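Local coordinates for uncharacterized protein DUF1185 (PDB 3BYQ) that is of unknown function but, as a DUF1185 family member with a variant of the Bacillus chorismate mutase fold, may take part in amino-acid metabolism, at residues B[55-58]-B[59-62]; B[108-111]-B[112-115]. One frame throughout, in Å; residues are numbered along the deposited sequence. Where two conformers were deposited one is given.

Contact 1 of 2, residues B[55-58]-B[59-62]; sequences AELR and SLGT. With EDO (1,2-ethanediol), chain Q.
With chi1 at 61° in the one of its two deposited conformers described here, Ser-59 tucks its hydroxyl between its own backbone N and carbonyl carbon, back over the preceding turn of helix 51-72, where OG donates to Glu-56 O at 2.8 Å. The hydroxyl comes in almost end-on to that carbonyl, the C=O...OG angle being 171°. Glu-56 O also takes the amide of Ser-59, whose N lies 3.1 Å away and above the carbonyl plane, so in this conformer one oxygen is gripped twice by the same residue. A water accepts a weak bond from that amide and donates to Ala-55 O.

The helix is kinked here: the amides of Ser-59 and Leu-60 lack the usual bonds to the turn before. Leu-60 N makes only a weak, bent bond to Leu-57 O. Regular bonding resumes with Gly-61 N, 3.0 Å from Leu-57 O, and continues with Thr-62 N, 2.9 Å from Arg-58 O.

On the buried side, Leu-57 and Leu-60 run side by side, CD2 to CD2 3.8 Å, both reaching Phe-164 of strand 161-169. Arg-58 takes another direction. Its chain bends at chi2 and chi3, and NH1 donates to O2 of an ethanediol, probably from the crystallisation liquor, at 3.0 Å, while NH2 forms a salt bridge with Glu-100 of helix 98-109.

The chemistry implies a helix divided by face: leucines pack on the sheet, the arginine ties it to the neighbouring helix, and the serine hydroxyl, with water, supplies polar contacts at the kink.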
loop_
_atom_site.group_PDB
_atom_site.type_symbol
_atom_site.label_atom_id
_atom_site.label_comp_id
_atom_site.label_asym_id
_atom_site.label_seq_id
_atom_site.Cartn_x
_atom_site.Cartn_y
_atom_site.Cartn_z
ATOM N N ALA B 55 -18.163 -11.610 -25.875
ATOM C CA ALA B 55 -17.895 -12.429 -27.065
ATOM C C ALA B 55 -16.573 -12.074 -27.719
ATOM O O ALA B 55 -15.751 -12.960 -28.029
ATOM C CB ALA B 55 -19.037 -12.292 -28.093
ATOM N N GLU B 56 -16.337 -10.787 -27.906
ATOM C CA GLU B 56 -15.097 -10.356 -28.546
ATOM C C GLU B 56 -13.844 -10.638 -27.702
ATOM O O GLU B 56 -12.785 -10.956 -28.235
ATOM C CB GLU B 56 -15.116 -8.897 -28.956
ATOM C CG GLU B 56 -14.008 -8.636 -29.973
ATOM C CD GLU B 56 -13.864 -7.192 -30.383
ATOM O OE1 GLU B 56 -14.804 -6.388 -30.119
ATOM O OE2 GLU B 56 -12.792 -6.901 -30.995
ATOM N N LEU B 57 -14.005 -10.562 -26.387
ATOM C CA LEU B 57 -12.906 -10.796 -25.446
ATOM C C LEU B 57 -12.344 -12.205 -25.504
ATOM O O LEU B 57 -11.235 -12.446 -25.051
ATOM C CB LEU B 57 -13.313 -10.425 -24.015
ATOM C CG LEU B 57 -13.351 -8.914 -23.746
ATOM C CD1 LEU B 57 -14.189 -8.636 -22.467
ATOM C CD2 LEU B 57 -11.929 -8.312 -23.676
ATOM N N ARG B 58 -13.084 -13.130 -26.096
ATOM C CA ARG B 58 -12.562 -14.488 -26.221
ATOM C C ARG B 58 -11.226 -14.469 -26.961
ATOM O O ARG B 58 -10.327 -15.210 -26.606
ATOM C CB ARG B 58 -13.573 -15.406 -26.911
ATOM C CG ARG B 58 -13.278 -16.889 -26.795
ATOM C CD ARG B 58 -13.737 -17.468 -25.464
ATOM N NE ARG B 58 -15.188 -17.409 -25.324
ATOM C CZ ARG B 58 -16.033 -18.242 -25.931
ATOM N NH1 ARG B 58 -15.601 -19.269 -26.640
ATOM N NH2 ARG B 58 -17.333 -18.087 -25.765
ATOM N N SER B 59 -11.106 -13.576 -27.944
ATOM C CA SER B 59 -9.861 -13.462 -28.733
ATOM C C SER B 59 -8.687 -12.992 -27.877
ATOM O O SER B 59 -7.542 -13.372 -28.110
ATOM C CB SER B 59 -10.018 -12.544 -29.949
ATOM O OG SER B 59 -10.367 -11.234 -29.565
ATOM N N LEU B 60 -8.980 -12.146 -26.916
ATOM C CA LEU B 60 -7.958 -11.670 -25.966
ATOM C C LEU B 60 -7.524 -12.853 -25.092
ATOM O O LEU B 60 -6.350 -13.020 -24.804
ATOM C CB LEU B 60 -8.510 -10.549 -25.095
ATOM C CG LEU B 60 -7.492 -9.914 -24.144
ATOM C CD1 LEU B 60 -6.361 -9.235 -24.938
ATOM C CD2 LEU B 60 -8.182 -8.912 -23.182
ATOM N N GLY B 61 -8.505 -13.643 -24.648
ATOM C CA GLY B 61 -8.242 -14.868 -23.876
ATOM C C GLY B 61 -7.280 -15.763 -24.645
ATOM O O GLY B 61 -6.278 -16.273 -24.114
ATOM N N THR B 62 -7.572 -15.954 -25.927
ATOM C CA THR B 62 -6.727 -16.823 -26.775
ATOM C C THR B 62 -5.307 -16.280 -26.897
ATOM O O THR B 62 -4.340 -17.006 -26.778
ATOM C CB THR B 62 -7.365 -17.033 -28.158
ATOM O OG1 THR B 62 -8.659 -17.616 -27.959
ATOM C CG2 THR B 62 -6.495 -17.935 -29.044
HETATM C C1 EDO Q . -11.787 -19.763 -28.544
HETATM O O1 EDO Q . -12.380 -18.822 -29.449
HETATM C C2 EDO Q . -12.808 -20.815 -28.137
HETATM O O2 EDO Q . -13.047 -20.774 -26.728
HETATM O O HOH W 1 -13.643 -13.501 -30.065
#

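Contact 2 of 2, residues B[108-111]-B[112-115]; sequences SVLG and EPKA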
loop_
_atom_site.group_PDB
_atom_site.type_symbol
_atom_site.label_atom_id
_atom_site.label_comp_id
_atom_site.label_asym_id
_atom_site.label_seq_id
_atom_site.Cartn_x
_atom_site.Cartn_y
_atom_site.Cartn_z
ATOM N N SER B 108 -9.698 -23.996 -24.132
ATOM C CA SER B 108 -9.613 -24.445 -25.530
ATOM C C SER B 108 -8.163 -24.548 -26.032
ATOM O O SER B 108 -7.802 -25.499 -26.716
ATOM C CB SER B 108 -10.451 -23.547 -26.442
ATOM O OG SER B 108 -11.829 -23.707 -26.100
ATOM N N VAL B 109 -7.339 -23.582 -25.650
ATOM C CA VAL B 109 -5.905 -23.588 -25.988
ATOM C C VAL B 109 -5.212 -24.813 -25.409
ATOM O O VAL B 109 -4.364 -25.418 -26.042
ATOM C CB VAL B 109 -5.203 -22.291 -25.534
ATOM C CG1 VAL B 109 -3.675 -22.441 -25.450
ATOM C CG2 VAL B 109 -5.680 -21.137 -26.421
ATOM N N LEU B 110 -5.659 -25.225 -24.240
ATOM C CA LEU B 110 -5.080 -26.366 -23.522
ATOM C C LEU B 110 -5.691 -27.742 -23.832
ATOM O O LEU B 110 -5.407 -28.696 -23.133
ATOM C CB LEU B 110 -5.150 -26.114 -22.026
ATOM C CG LEU B 110 -4.301 -24.979 -21.454
ATOM C CD1 LEU B 110 -4.511 -24.716 -19.952
ATOM C CD2 LEU B 110 -2.829 -25.309 -21.735
ATOM N N GLY B 111 -6.550 -27.855 -24.843
ATOM C CA GLY B 111 -7.145 -29.178 -25.174
ATOM C C GLY B 111 -8.299 -29.596 -24.268
ATOM O O GLY B 111 -8.569 -30.780 -24.073
ATOM N N GLU B 112 -8.963 -28.597 -23.717
ATOM C CA GLU B 112 -10.172 -28.798 -22.857
ATOM C C GLU B 112 -9.936 -29.622 -21.570
ATOM O O GLU B 112 -10.646 -30.616 -21.321
ATOM C CB GLU B 112 -11.353 -29.379 -23.655
ATOM C CG GLU B 112 -11.694 -28.633 -24.942
ATOM C CD GLU B 112 -12.196 -27.228 -24.729
ATOM O OE1 GLU B 112 -12.463 -26.855 -23.565
ATOM O OE2 GLU B 112 -12.333 -26.511 -25.742
ATOM N N PRO B 113 -8.947 -29.217 -20.749
ATOM C CA PRO B 113 -8.873 -29.827 -19.421
ATOM C C PRO B 113 -10.201 -29.601 -18.705
ATOM O O PRO B 113 -10.931 -28.652 -19.013
ATOM C CB PRO B 113 -7.724 -29.103 -18.749
ATOM C CG PRO B 113 -7.556 -27.792 -19.536
ATOM C CD PRO B 113 -7.990 -28.092 -20.911
ATOM N N LYS B 114 -10.486 -30.470 -17.741
ATOM C CA LYS B 114 -11.815 -30.550 -17.115
ATOM C C LYS B 114 -12.105 -29.662 -15.940
ATOM O O LYS B 114 -13.285 -29.375 -15.675
ATOM C CB LYS B 114 -12.095 -31.988 -16.649
ATOM C CG LYS B 114 -12.183 -33.055 -17.759
ATOM C CD LYS B 114 -13.507 -33.061 -18.432
ATOM C CE LYS B 114 -13.645 -34.268 -19.342
ATOM N NZ LYS B 114 -13.893 -35.516 -18.585
ATOM N N ALA B 115 -11.070 -29.256 -15.214
ATOM C CA ALA B 115 -11.308 -28.406 -14.032
ATOM C C ALA B 115 -11.736 -26.988 -14.400
ATOM O O ALA B 115 -11.228 -26.393 -15.343
ATOM C CB ALA B 115 -10.120 -28.386 -13.120
#
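A Schellman motif ends helix 98-109 here, with Gly-111, at a positive phi of 79°, as its C-prime residue. Two backbone bonds define the turn: Glu-112 N reaches back to Arg-107 O, and Gly-111 N to Ser-108 O over a long 3.3 Å. Leu-110 is the first residue to leave helical angles, and past the glycine the chain heads into the loop before strand 119-123.

Across the turn the polar contact is made by Glu-112, whose side chain folds back over the end of the helix. Its CG is anti to the carbonyl carbon (chi1 -51°), and a second bend at chi2 swings the carboxylate toward Ser-108. OE2 then sits 2.9 Å from Ser-108 OG and 3.4 Å from Ser-108 CA, so the carboxylate comes down beside the serine with this one oxygen leading. The serine proton has a choice of acceptors, because Trp-104 O, one turn back in the helix, is also within hydrogen-bonding reach of OG. The same hydroxyl binds O2 of an ethanediol, and this exposed corner of the helix end is thus a polar cluster at the surface.

The apolar half lies on the other flank of the turn. Leu-110 and the buried Pro-113 both pack on Tyr-80 of strand 79-86, and Leu-110 also meets Val-69 of helix 51-72, so the turn packs against both elements. Arg-107 NE bonds to Pro-113 O, adding a side-chain tie between the last helical turn and the loop. Between the two apolar side chains, the proline ring brings its CD to 3.6 Å from Leu-110 CB, and that same CD lies 3.5 Å from Leu-110 O.

Contact 1 lies in the first half of helix 51-72 and is partly buried, whereas contact 2 is a surface contact at the end of helix 98-109. The two helices are neighbours, and the contacts meet directly through Thr-62 CG2 and Val-109 CG2, 4.2 Å apart, though their centres are about 16 Å from each other. One ethanediol joins them too, bonded by Arg-58 of contact 1 and Ser-108 of contact 2. Both use a serine hydroxyl, but with different partners: a main-chain carbonyl within a kinked helix in 55-62, and in 108-115 an exposed carboxylate or the carbonyl of Trp-104, the proton not being settled between them. Leucines face the sheet in contact 1; contact 2 pairs leucine with proline.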